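Local coordinates for protein putative acetamidase/formamidase (Yersinia enterocolitica subsp. palearctica serotype O:3, PDB 5UBU) that probably hydrolyses non-peptide carbon-nitrogen bonds in linear amides and binds two neighbouring sodium ions, at residues N193-P197 and D220-Q225; Y105-M109 and I199-S203; D59-E65 and L84-N88; I267-L273 and V315-V321. The contacts are given in a common frame with arbitrary orientation. Residues are numbered along the deposited sequence.

Contact 1 of 4, residues N193-P197 and D220-Q225; sequences NMDVP and DAHACQ. With NA (sodium ion), chain H; NA (sodium ion), chain G.
This is a buried dinuclear metal centre near the middle of the chain, where the loop after strand 191-193 faces residues 220-225, on and after strand 214-222. Asp220 bridges the two sodium ions. The chain H sodium is bound by Asp220 OD2 at 2.2 Å, Asn193 OD1 at 2.2 Å, Asp195 OD1 and OD2 at 2.3 and 2.7 Å, and a water at 2.9 Å; Asn193 ND2 is hydrogen-bonded to Leu185 O. The chain G sodium takes Asp220 OD1 and OD2 at 2.3 and 2.9 Å and His222 NE2 at 2.3 Å; Glu236 belongs to the same site. Asp195 and Asp220 both adopt left-handed backbone conformations (phi/psi 50/54° and 53/65°), with chi1 m and t respectively, while His222 is m, so their side chains converge on the metals. CA atoms of Asn193 and Asp220 stand 8.2 Å apart, those of Pro197 and Gln225 6.1 Å. In a hydrolase of this family such a centre would be consistent with an active site. Beyond the ions, the extended Gln225 side chain (chi1 and chi2 t) spans the gap: its NE2 donates a 2.8 Å hydrogen bond to Asp195 O.

Contact 2 of 4, residues Y105-M109 and I199-S203; sequences YIESM and IGPGS
Ile106 lies over the turn 200-203, its CG2 4.2 Å from Pro201 CD and its CD1 3.9 Å from Ile199 CG2; with chi1 m and chi2 t, Ile106 CD1 also lies 3.5 Å from Ile199 O. The turn is type II: Pro201 (-50/132°) and Gly202 (90/10°) hold its central positions, and any CB on Gly202 would jam against the preceding carbonyl. The weak Ser203 N to Gly200 O bond (3.0 Å) is reinforced by one from Ser203 OG to Gly200 O (2.6 Å). Two backbone bonds join it to the strand: Ile106 N to Ser203 O (3.1 Å) and Gly202 N to Ile106 O (3.0 Å). CA atoms are 4.8 Å apart for Ile106 and Pro201, 5.8 Å for Tyr105 and Ser203. Selenomethionine Met109 reaches Pro201 CD with SE at 4.0 Å. Glu107 and Ser108 both face Thr242 in a classic beta bulge. A glycine-containing type II turn thus leads into strand 203-208 beside strand 101-111 in the large mixed beta sheet.

Contact 3 of 4, residues D59-E65 and L84-N88; sequences DTRDAFE and LNPQN
A single direct backbone hydrogen bond joins the segments, from Asn85 N to Ala63 O at 2.9 Å; Leu84 CA makes a CA-H...O contact with Ala63 O at 3.3 Å. Ala63 and Asn85 are the close point of the register, with CA atoms 4.1 Å apart, against 6.7 Å for Thr60 and Asn88.

Water fills the wider part. One molecule donates to Asp59 O and accepts from Asn88 ND2, both at 2.8 Å. A second accepts from Arg61 N at 2.9 Å and lies 2.8 Å from Pro86 O, while a third lies 2.9 Å from Arg61 O and 2.7 Å from Pro86 O.

The loop after strand 55-59 thus packs on the segment leading into strand 87-93. It bends in a type I beta turn, Glu65 N bonding to Asp62 O at 3.0 Å, with Ala63 and Phe64 central. Asp62 OD1 (chi1 p) adds a weak bond to Phe64 N (2.9 Å), as in an Asx turn, and accepts from Gly66 N.

Pro86 CG packs against the carbonyl Asp62 O (3.2 Å), Glu65 CB (3.8 Å) and Arg61 CB (4.0 Å), while Phe64 CD1 meets Leu84 CD2 at 3.7 Å.

Among charged groups, Arg61 NH2 forms a salt bridge with Glu65 OE1 at 3.0 Å; Arg61 also pairs with Glu30, and Glu65 OE2 bonds to Tyr38 OH. Asn85 borders the sodium site and bonds to Ser184 O through ND2.

Contact 4 of 4, residues I267-L273 and V315-V321; sequences IGSARPL and VDPKYTV
Tyr319, the residue most deeply covered here, begins strand 319-326, which pairs with 267-270, and its ring (chi1 m) lies beneath Arg271. Arg271 CG sits 4.0 Å from the ring centroid of Tyr319, 20° off the normal, a CH-pi contact over the face. The backbone of Tyr319 pairs with Ala270 in both directions, Ala270 N to Tyr319 O at 2.9 Å and Tyr319 N to Ala270 O at 3.0 Å.

Arg271, extended beyond an m chi1, continues past the ring to the loop before the strand, where Arg271 NH2 donates to Asp316 O at 2.9 Å. The peptide after it is cis, and Pro272 is the N-cap of the following helix.

Val321 forms the other hydrogen-bonded pair, with Gly268: both N-to-O distances, Gly268 N to Val321 O and Val321 N to Gly268 O, are 3.0 Å. Val321 CG2 meets Leu273 CD1 at 3.4 Å. Between these pairs Ser269 and Thr320 form a non-hydrogen-bonded pair, CA atoms 4.3 Å apart, whose OG and OG1 hydroxyls hydrogen-bond at 2.8 Å. The axes of 267-270 and 319-321 approach to 4.7 Å, at 158°, nearly antiparallel.

Strands 263-270 and 319-326 are thus neighbours in the nine-stranded mixed sheet, with 308-313 on the far side of 319-326. Helix 273-291 packs on Ala270 and Val321, and at its start Leu273 N bonds to Glu274 of the second subunit.

Overall arrangement
Contact 1 holds the sodium site, and contacts 3 and 4 border it, the centre of contact 1 lying 12 Å from that of contact 3 and 14 Å from that of contact 4. Asn85 packs against Asp220, and Asp316 approaches Asn193 and Asp195, so sequence-distant parts of the chain surround the site. Strands 87-93 and 214-222, neighbours in one sheet, link contacts 3 and 1. Contacts 2 and 4 reach the large nine-stranded sheet on opposite sides of the chain's centre, their centres 22 Å apart, yet meet through Ile199 and Ile267. Along the sequence contact 3 closes first, contacts 2 and 1 interlock, and contact 4 comes last; contacts 1 and 4 both touch the second subunit.

Contact 1 of 4, residues N193-P197 and D220-Q225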
loop_
_atom_site.group_PDB
_atom_site.type_symbol
_atom_site.label_atom_id
_atom_site.label_comp_id
_atom_site.label_asym_id
_atom_site.label_seq_id
_atom_site.Cartn_x
_atom_site.Cartn_y
_atom_site.Cartn_z
ATOM N N ASN B 193 -3.577 16.945 -11.102
ATOM C CA ASN B 193 -3.468 17.495 -9.750
ATOM C C ASN B 193 -2.285 16.856 -9.013
ATOM O O ASN B 193 -2.454 16.063 -8.080
ATOM C CB ASN B 193 -4.785 17.256 -8.996
ATOM C CG ASN B 193 -4.864 18.006 -7.684
ATOM O OD1 ASN B 193 -4.207 19.026 -7.501
ATOM N ND2 ASN B 193 -5.703 17.525 -6.777
HETATM N N MSE B 194 -1.084 17.227 -9.441
HETATM C CA MSE B 194 0.151 16.688 -8.877
HETATM C C MSE B 194 0.545 17.313 -7.565
HETATM O O MSE B 194 1.132 16.649 -6.718
HETATM C CB MSE B 194 1.287 16.924 -9.869
HETATM C CG MSE B 194 1.053 16.184 -11.182
HETATM SE SE MSE B 194 2.426 16.679 -12.496
HETATM C CE MSE B 194 1.901 18.541 -12.854
ATOM N N ASP B 195 0.242 18.594 -7.395
ATOM C CA ASP B 195 0.591 19.323 -6.179
ATOM C C ASP B 195 2.074 19.128 -5.810
ATOM O O ASP B 195 2.403 18.711 -4.708
ATOM C CB ASP B 195 -0.323 18.918 -5.017
ATOM C CG ASP B 195 -1.792 19.273 -5.247
ATOM O OD1 ASP B 195 -2.101 20.200 -6.031
ATOM O OD2 ASP B 195 -2.649 18.630 -4.603
ATOM N N VAL B 196 2.951 19.407 -6.769
ATOM C CA VAL B 196 4.395 19.314 -6.577
ATOM C C VAL B 196 4.884 20.759 -6.438
ATOM O O VAL B 196 4.831 21.514 -7.412
ATOM C CB VAL B 196 5.088 18.610 -7.767
ATOM C CG1 VAL B 196 6.607 18.694 -7.645
ATOM C CG2 VAL B 196 4.644 17.160 -7.854
ATOM N N PRO B 197 5.360 21.149 -5.238
ATOM C CA PRO B 197 5.823 22.526 -4.958
ATOM C C PRO B 197 6.828 23.117 -5.937
ATOM O O PRO B 197 6.893 24.338 -6.078
ATOM C CB PRO B 197 6.491 22.405 -3.588
ATOM C CG PRO B 197 5.833 21.241 -2.950
ATOM C CD PRO B 197 5.484 20.284 -4.050
ATOM N N ASP B 220 -5.500 25.727 -10.076
ATOM C CA ASP B 220 -5.149 25.418 -8.685
ATOM C C ASP B 220 -3.785 25.992 -8.269
ATOM O O ASP B 220 -2.841 25.261 -7.980
ATOM C CB ASP B 220 -5.218 23.892 -8.479
ATOM C CG ASP B 220 -4.983 23.459 -7.028
ATOM O OD1 ASP B 220 -5.299 24.197 -6.063
ATOM O OD2 ASP B 220 -4.503 22.328 -6.874
ATOM N N ALA B 221 -3.693 27.313 -8.252
ATOM C CA ALA B 221 -2.468 27.974 -7.844
ATOM C C ALA B 221 -2.339 27.901 -6.318
ATOM O O ALA B 221 -3.343 27.999 -5.601
ATOM C CB ALA B 221 -2.478 29.422 -8.303
ATOM N N HIS B 222 -1.112 27.686 -5.835
ATOM C CA HIS B 222 -0.836 27.638 -4.395
ATOM C C HIS B 222 0.170 28.713 -4.037
ATOM O O HIS B 222 1.155 28.882 -4.738
ATOM C CB HIS B 222 -0.234 26.307 -3.936
ATOM C CG HIS B 222 -1.124 25.127 -4.111
ATOM N ND1 HIS B 222 -0.636 23.877 -4.401
ATOM C CD2 HIS B 222 -2.471 25.011 -4.082
ATOM C CE1 HIS B 222 -1.644 23.027 -4.491
ATOM N NE2 HIS B 222 -2.769 23.691 -4.312
ATOM N N ALA B 223 -0.073 29.431 -2.945
ATOM C CA ALA B 223 0.854 30.476 -2.488
ATOM C C ALA B 223 2.061 29.841 -1.805
ATOM O O ALA B 223 3.108 30.463 -1.684
ATOM C CB ALA B 223 0.153 31.437 -1.541
ATOM N N CYS B 224 1.879 28.606 -1.349
ATOM C CA CYS B 224 2.918 27.821 -0.683
ATOM C C CYS B 224 2.358 26.427 -0.472
ATOM O O CYS B 224 1.154 26.241 -0.603
ATOM C CB CYS B 224 3.289 28.453 0.664
ATOM S SG CYS B 224 1.861 28.787 1.731
ATOM N N GLN B 225 3.214 25.450 -0.168
ATOM C CA GLN B 225 2.761 24.077 0.098
ATOM C C GLN B 225 3.845 23.217 0.719
ATOM O O GLN B 225 5.004 23.262 0.299
ATOM C CB GLN B 225 2.274 23.367 -1.174
ATOM C CG GLN B 225 1.764 21.940 -0.946
ATOM C CD GLN B 225 1.520 21.182 -2.222
ATOM O OE1 GLN B 225 0.832 21.654 -3.121
ATOM N NE2 GLN B 225 2.067 19.985 -2.293
HETATM NA NA NA H . -4.332 20.419 -5.751
HETATM NA NA NA G . -5.011 23.074 -4.127
HETATM O O HOH W 1 -5.413 18.892 -3.519
#

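Contact 2 of 4, residues Y105-M109 and I199-S203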
loop_
_atom_site.group_PDB
_atom_site.type_symbol
_atom_site.label_atom_id
_atom_site.label_comp_id
_atom_site.label_asym_id
_atom_site.label_seq_id
_atom_site.Cartn_x
_atom_site.Cartn_y
_atom_site.Cartn_z
ATOM N N TYR B 105 6.807 26.543 -19.463
ATOM C CA TYR B 105 7.703 27.314 -18.613
ATOM C C TYR B 105 6.901 28.370 -17.874
ATOM O O TYR B 105 6.282 29.213 -18.494
ATOM C CB TYR B 105 8.840 27.953 -19.425
ATOM C CG TYR B 105 9.649 28.944 -18.629
ATOM C CD1 TYR B 105 10.363 28.538 -17.509
ATOM C CD2 TYR B 105 9.728 30.283 -19.005
ATOM C CE1 TYR B 105 11.097 29.442 -16.751
ATOM C CE2 TYR B 105 10.476 31.195 -18.260
ATOM C CZ TYR B 105 11.153 30.763 -17.133
ATOM O OH TYR B 105 11.890 31.639 -16.380
ATOM N N ILE B 106 6.901 28.309 -16.547
ATOM C CA ILE B 106 6.170 29.283 -15.740
ATOM C C ILE B 106 7.103 30.471 -15.487
ATOM O O ILE B 106 8.174 30.308 -14.902
ATOM C CB ILE B 106 5.687 28.668 -14.414
ATOM C CG1 ILE B 106 4.826 27.420 -14.691
ATOM C CG2 ILE B 106 4.902 29.701 -13.615
ATOM C CD1 ILE B 106 4.418 26.650 -13.449
ATOM N N GLU B 107 6.708 31.655 -15.947
ATOM C CA GLU B 107 7.535 32.843 -15.770
ATOM C C GLU B 107 7.302 33.500 -14.434
ATOM O O GLU B 107 8.256 33.858 -13.735
ATOM C CB GLU B 107 7.244 33.900 -16.838
ATOM C CG GLU B 107 7.565 33.512 -18.268
ATOM C CD GLU B 107 7.345 34.656 -19.229
ATOM O OE1 GLU B 107 7.438 34.438 -20.461
ATOM O OE2 GLU B 107 7.058 35.779 -18.757
ATOM N N SER B 108 6.022 33.679 -14.106
ATOM C CA SER B 108 5.623 34.351 -12.887
ATOM C C SER B 108 4.210 34.001 -12.438
ATOM O O SER B 108 3.383 33.534 -13.229
ATOM C CB SER B 108 5.706 35.858 -13.113
ATOM O OG SER B 108 4.895 36.243 -14.208
HETATM N N MSE B 109 3.953 34.246 -11.154
HETATM C CA MSE B 109 2.662 33.979 -10.533
HETATM C C MSE B 109 2.425 35.046 -9.500
HETATM O O MSE B 109 3.199 35.179 -8.550
HETATM C CB MSE B 109 2.677 32.604 -9.876
HETATM C CG MSE B 109 2.697 31.479 -10.899
HETATM SE SE MSE B 109 2.609 29.746 -9.974
HETATM C CE MSE B 109 0.768 29.861 -9.294
ATOM N N ILE B 199 6.850 22.985 -9.202
ATOM C CA ILE B 199 6.241 23.446 -10.451
ATOM C C ILE B 199 5.746 24.891 -10.306
ATOM O O ILE B 199 4.547 25.169 -10.308
ATOM C CB ILE B 199 5.124 22.470 -10.895
ATOM C CG1 ILE B 199 5.751 21.093 -11.128
ATOM C CG2 ILE B 199 4.435 22.948 -12.175
ATOM C CD1 ILE B 199 4.755 20.009 -11.452
ATOM N N GLY B 200 6.705 25.804 -10.182
ATOM C CA GLY B 200 6.419 27.233 -10.041
ATOM C C GLY B 200 7.329 28.058 -10.938
ATOM O O GLY B 200 7.980 27.518 -11.840
ATOM N N PRO B 201 7.377 29.383 -10.703
ATOM C CA PRO B 201 8.238 30.264 -11.488
ATOM C C PRO B 201 9.653 29.725 -11.554
ATOM O O PRO B 201 10.201 29.325 -10.536
ATOM C CB PRO B 201 8.187 31.577 -10.721
ATOM C CG PRO B 201 6.844 31.565 -10.075
ATOM C CD PRO B 201 6.540 30.136 -9.748
ATOM N N GLY B 202 10.215 29.687 -12.757
ATOM C CA GLY B 202 11.565 29.173 -12.972
ATOM C C GLY B 202 11.625 27.686 -13.273
ATOM O O GLY B 202 12.714 27.116 -13.301
ATOM N N SER B 203 10.466 27.057 -13.505
ATOM C CA SER B 203 10.416 25.632 -13.817
ATOM C C SER B 203 9.803 25.423 -15.196
ATOM O O SER B 203 8.986 26.219 -15.645
ATOM C CB SER B 203 9.572 24.874 -12.790
ATOM O OG SER B 203 8.176 25.150 -12.927
#

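Contact 3 of 4, residues D59-E65 and L84-N88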
loop_
_atom_site.group_PDB
_atom_site.type_symbol
_atom_site.label_atom_id
_atom_site.label_comp_id
_atom_site.label_asym_id
_atom_site.label_seq_id
_atom_site.Cartn_x
_atom_site.Cartn_y
_atom_site.Cartn_z
ATOM N N ASP B 59 -5.700 33.974 -15.909
ATOM C CA ASP B 59 -6.383 34.471 -14.717
ATOM C C ASP B 59 -7.058 33.255 -14.071
ATOM O O ASP B 59 -8.231 32.981 -14.315
ATOM C CB ASP B 59 -7.432 35.535 -15.071
ATOM C CG ASP B 59 -6.815 36.842 -15.586
ATOM O OD1 ASP B 59 -5.593 37.052 -15.419
ATOM O OD2 ASP B 59 -7.571 37.680 -16.132
ATOM N N THR B 60 -6.308 32.522 -13.256
ATOM C CA THR B 60 -6.830 31.313 -12.608
ATOM C C THR B 60 -7.768 31.593 -11.438
ATOM O O THR B 60 -7.726 32.658 -10.839
ATOM C CB THR B 60 -5.695 30.420 -12.049
ATOM O OG1 THR B 60 -5.036 31.082 -10.963
ATOM C CG2 THR B 60 -4.685 30.070 -13.123
ATOM N N ARG B 61 -8.609 30.612 -11.136
ATOM C CA ARG B 61 -9.528 30.663 -10.012
ATOM C C ARG B 61 -9.005 29.702 -8.947
ATOM O O ARG B 61 -8.301 28.745 -9.264
ATOM C CB ARG B 61 -10.946 30.282 -10.439
ATOM C CG ARG B 61 -11.630 31.361 -11.241
ATOM C CD ARG B 61 -13.069 30.977 -11.577
ATOM N NE ARG B 61 -13.770 32.087 -12.232
ATOM C CZ ARG B 61 -15.014 32.034 -12.710
ATOM N NH1 ARG B 61 -15.545 33.102 -13.288
ATOM N NH2 ARG B 61 -15.729 30.916 -12.629
ATOM N N ASP B 62 -9.356 29.954 -7.682
ATOM C CA ASP B 62 -8.883 29.098 -6.602
ATOM C C ASP B 62 -9.526 27.710 -6.690
ATOM O O ASP B 62 -10.460 27.499 -7.456
ATOM C CB ASP B 62 -9.069 29.762 -5.214
ATOM C CG ASP B 62 -10.539 29.834 -4.744
ATOM O OD1 ASP B 62 -11.399 29.090 -5.259
ATOM O OD2 ASP B 62 -10.833 30.614 -3.795
ATOM N N ALA B 63 -9.023 26.781 -5.892
ATOM C CA ALA B 63 -9.526 25.407 -5.875
ATOM C C ALA B 63 -11.019 25.251 -5.562
ATOM O O ALA B 63 -11.619 24.236 -5.931
ATOM C CB ALA B 63 -8.721 24.587 -4.888
ATOM N N PHE B 64 -11.610 26.241 -4.903
ATOM C CA PHE B 64 -13.028 26.193 -4.523
ATOM C C PHE B 64 -13.915 27.037 -5.444
ATOM O O PHE B 64 -15.119 27.148 -5.221
ATOM C CB PHE B 64 -13.176 26.676 -3.069
ATOM C CG PHE B 64 -12.121 26.124 -2.143
ATOM C CD1 PHE B 64 -12.101 24.764 -1.832
ATOM C CD2 PHE B 64 -11.137 26.953 -1.597
ATOM C CE1 PHE B 64 -11.123 24.245 -0.989
ATOM C CE2 PHE B 64 -10.167 26.432 -0.762
ATOM C CZ PHE B 64 -10.154 25.078 -0.459
ATOM N N GLU B 65 -13.306 27.589 -6.493
ATOM C CA GLU B 65 -13.970 28.465 -7.469
ATOM C C GLU B 65 -14.702 29.610 -6.747
ATOM O O GLU B 65 -15.851 29.916 -7.037
ATOM C CB GLU B 65 -14.885 27.667 -8.423
ATOM C CG GLU B 65 -15.223 28.434 -9.700
ATOM C CD GLU B 65 -15.965 27.634 -10.757
ATOM O OE1 GLU B 65 -15.884 28.030 -11.946
ATOM O OE2 GLU B 65 -16.609 26.619 -10.417
ATOM N N LEU B 84 -13.284 20.067 -7.235
ATOM C CA LEU B 84 -12.350 21.095 -6.809
ATOM C C LEU B 84 -11.419 21.339 -7.991
ATOM O O LEU B 84 -11.395 20.561 -8.950
ATOM C CB LEU B 84 -11.517 20.662 -5.603
ATOM C CG LEU B 84 -12.180 20.482 -4.229
ATOM C CD1 LEU B 84 -11.114 20.089 -3.211
ATOM C CD2 LEU B 84 -12.893 21.764 -3.788
ATOM N N ASN B 85 -10.659 22.421 -7.918
ATOM C CA ASN B 85 -9.686 22.771 -8.949
ATOM C C ASN B 85 -10.309 23.079 -10.324
ATOM O O ASN B 85 -10.101 22.341 -11.287
ATOM C CB ASN B 85 -8.614 21.668 -9.086
ATOM C CG ASN B 85 -7.956 21.314 -7.765
ATOM O OD1 ASN B 85 -7.987 22.086 -6.802
ATOM N ND2 ASN B 85 -7.347 20.134 -7.714
ATOM N N PRO B 86 -11.089 24.170 -10.413
ATOM C CA PRO B 86 -11.650 24.565 -11.703
ATOM C C PRO B 86 -10.493 24.832 -12.666
ATOM O O PRO B 86 -9.562 25.560 -12.314
ATOM C CB PRO B 86 -12.399 25.857 -11.376
ATOM C CG PRO B 86 -11.765 26.356 -10.128
ATOM C CD PRO B 86 -11.479 25.111 -9.355
ATOM N N GLN B 87 -10.560 24.252 -13.862
ATOM C CA GLN B 87 -9.471 24.367 -14.841
ATOM C C GLN B 87 -9.627 25.361 -15.969
ATOM O O GLN B 87 -10.706 25.498 -16.530
ATOM C CB GLN B 87 -9.256 22.993 -15.513
ATOM C CG GLN B 87 -8.842 21.889 -14.557
ATOM C CD GLN B 87 -7.479 22.139 -13.953
ATOM O OE1 GLN B 87 -6.480 22.309 -14.671
ATOM N NE2 GLN B 87 -7.418 22.124 -12.626
ATOM N N ASN B 88 -8.530 26.056 -16.274
ATOM C CA ASN B 88 -8.459 26.933 -17.442
ATOM C C ASN B 88 -8.057 25.995 -18.573
ATOM O O ASN B 88 -7.347 25.009 -18.340
ATOM C CB ASN B 88 -7.418 28.038 -17.275
ATOM C CG ASN B 88 -7.954 29.232 -16.536
ATOM O OD1 ASN B 88 -7.654 29.443 -15.373
ATOM N ND2 ASN B 88 -8.797 30.005 -17.210
HETATM O O HOH W 2 -9.464 32.690 -16.839
HETATM O O HOH W 3 -8.392 28.093 -12.536
HETATM O O HOH W 4 -8.448 25.977 -9.936
#

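Contact 4 of 4, residues I267-L273 and V315-V321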
loop_
_atom_site.group_PDB
_atom_site.type_symbol
_atom_site.label_atom_id
_atom_site.label_comp_id
_atom_site.label_asym_id
_atom_site.label_seq_id
_atom_site.Cartn_x
_atom_site.Cartn_y
_atom_site.Cartn_z
ATOM N N ILE B 267 8.163 12.738 -12.629
ATOM C CA ILE B 267 7.004 12.800 -11.740
ATOM C C ILE B 267 6.047 11.635 -11.936
ATOM O O ILE B 267 5.375 11.551 -12.949
ATOM C CB ILE B 267 6.248 14.125 -11.960
ATOM C CG1 ILE B 267 7.209 15.309 -11.756
ATOM C CG2 ILE B 267 5.048 14.225 -11.020
ATOM C CD1 ILE B 267 6.632 16.664 -12.104
ATOM N N GLY B 268 5.985 10.752 -10.948
ATOM C CA GLY B 268 5.102 9.590 -10.998
ATOM C C GLY B 268 3.918 9.768 -10.071
ATOM O O GLY B 268 4.044 10.405 -9.026
ATOM N N SER B 269 2.771 9.201 -10.440
ATOM C CA SER B 269 1.569 9.305 -9.615
ATOM C C SER B 269 0.850 7.978 -9.512
ATOM O O SER B 269 0.577 7.348 -10.522
ATOM C CB SER B 269 0.617 10.365 -10.177
ATOM O OG SER B 269 1.208 11.642 -10.148
ATOM N N ALA B 270 0.526 7.573 -8.283
ATOM C CA ALA B 270 -0.170 6.306 -8.024
ATOM C C ALA B 270 -0.419 6.068 -6.530
ATOM O O ALA B 270 -0.136 6.921 -5.692
ATOM C CB ALA B 270 0.655 5.145 -8.586
ATOM N N ARG B 271 -1.007 4.910 -6.243
ATOM C CA ARG B 271 -1.223 4.414 -4.887
ATOM C C ARG B 271 -0.887 2.926 -4.971
ATOM O O ARG B 271 -1.257 2.284 -5.958
ATOM C CB ARG B 271 -2.651 4.569 -4.382
ATOM C CG ARG B 271 -3.112 5.989 -4.140
ATOM C CD ARG B 271 -4.366 5.980 -3.274
ATOM N NE ARG B 271 -4.829 7.330 -2.948
ATOM C CZ ARG B 271 -5.734 7.626 -2.010
ATOM N NH1 ARG B 271 -6.275 6.671 -1.256
ATOM N NH2 ARG B 271 -6.077 8.899 -1.797
ATOM N N PRO B 272 -0.209 2.353 -3.971
ATOM C CA PRO B 272 0.246 3.052 -2.768
ATOM C C PRO B 272 1.420 3.990 -3.061
ATOM O O PRO B 272 1.894 4.047 -4.202
ATOM C CB PRO B 272 0.623 1.912 -1.837
ATOM C CG PRO B 272 1.060 0.822 -2.755
ATOM C CD PRO B 272 0.195 0.935 -3.975
ATOM N N LEU B 273 1.877 4.722 -2.049
ATOM C CA LEU B 273 2.952 5.698 -2.267
ATOM C C LEU B 273 4.263 5.088 -2.788
ATOM O O LEU B 273 4.992 5.777 -3.494
ATOM C CB LEU B 273 3.180 6.565 -1.012
ATOM C CG LEU B 273 4.105 7.784 -1.145
ATOM C CD1 LEU B 273 3.514 8.787 -2.126
ATOM C CD2 LEU B 273 4.339 8.454 0.200
ATOM N N VAL B 315 -2.659 13.143 -0.617
ATOM C CA VAL B 315 -4.068 13.331 -0.284
ATOM C C VAL B 315 -5.047 13.095 -1.446
ATOM O O VAL B 315 -6.179 12.666 -1.238
ATOM C CB VAL B 315 -4.302 14.757 0.289
ATOM C CG1 VAL B 315 -3.426 14.985 1.515
ATOM C CG2 VAL B 315 -4.025 15.850 -0.736
ATOM N N ASP B 316 -4.602 13.364 -2.665
ATOM C CA ASP B 316 -5.453 13.231 -3.847
ATOM C C ASP B 316 -5.699 11.753 -4.212
ATOM O O ASP B 316 -5.007 10.877 -3.693
ATOM C CB ASP B 316 -4.786 14.014 -4.989
ATOM C CG ASP B 316 -4.604 15.507 -4.650
ATOM O OD1 ASP B 316 -5.543 16.128 -4.082
ATOM O OD2 ASP B 316 -3.536 16.068 -4.981
ATOM N N PRO B 317 -6.693 11.466 -5.091
ATOM C CA PRO B 317 -7.004 10.079 -5.503
ATOM C C PRO B 317 -5.766 9.228 -5.812
ATOM O O PRO B 317 -5.795 8.010 -5.655
ATOM C CB PRO B 317 -7.876 10.277 -6.734
ATOM C CG PRO B 317 -8.613 11.536 -6.425
ATOM C CD PRO B 317 -7.627 12.422 -5.715
ATOM N N LYS B 318 -4.711 9.890 -6.273
ATOM C CA LYS B 318 -3.424 9.277 -6.522
ATOM C C LYS B 318 -2.373 10.201 -5.939
ATOM O O LYS B 318 -2.448 11.431 -6.094
ATOM C CB LYS B 318 -3.156 9.071 -8.005
ATOM C CG LYS B 318 -3.996 7.987 -8.628
ATOM C CD LYS B 318 -3.604 7.738 -10.061
ATOM C CE LYS B 318 -4.402 6.570 -10.608
ATOM N NZ LYS B 318 -4.034 6.240 -12.011
ATOM N N TYR B 319 -1.395 9.616 -5.260
ATOM C CA TYR B 319 -0.328 10.396 -4.668
ATOM C C TYR B 319 0.689 10.698 -5.750
ATOM O O TYR B 319 0.761 9.989 -6.736
ATOM C CB TYR B 319 0.321 9.653 -3.506
ATOM C CG TYR B 319 -0.664 9.072 -2.513
ATOM C CD1 TYR B 319 -1.730 9.830 -2.032
ATOM C CD2 TYR B 319 -0.488 7.794 -1.999
ATOM C CE1 TYR B 319 -2.614 9.316 -1.112
ATOM C CE2 TYR B 319 -1.375 7.273 -1.078
ATOM C CZ TYR B 319 -2.433 8.040 -0.634
ATOM O OH TYR B 319 -3.309 7.529 0.285
ATOM N N THR B 320 1.472 11.748 -5.560
ATOM C CA THR B 320 2.466 12.153 -6.538
ATOM C C THR B 320 3.834 12.345 -5.894
ATOM O O THR B 320 3.954 12.978 -4.857
ATOM C CB THR B 320 2.029 13.446 -7.239
ATOM O OG1 THR B 320 0.749 13.242 -7.854
ATOM C CG2 THR B 320 3.044 13.863 -8.301
ATOM N N VAL B 321 4.853 11.794 -6.551
ATOM C CA VAL B 321 6.232 11.821 -6.083
ATOM C C VAL B 321 7.164 12.201 -7.226
ATOM O O VAL B 321 6.985 11.738 -8.351
ATOM C CB VAL B 321 6.642 10.415 -5.588
ATOM C CG1 VAL B 321 8.108 10.391 -5.162
ATOM C CG2 VAL B 321 5.735 9.958 -4.447
HETATM O O HOH W 5 -0.893 5.653 -11.959
HETATM O O HOH W 6 -8.681 10.437 -0.531
#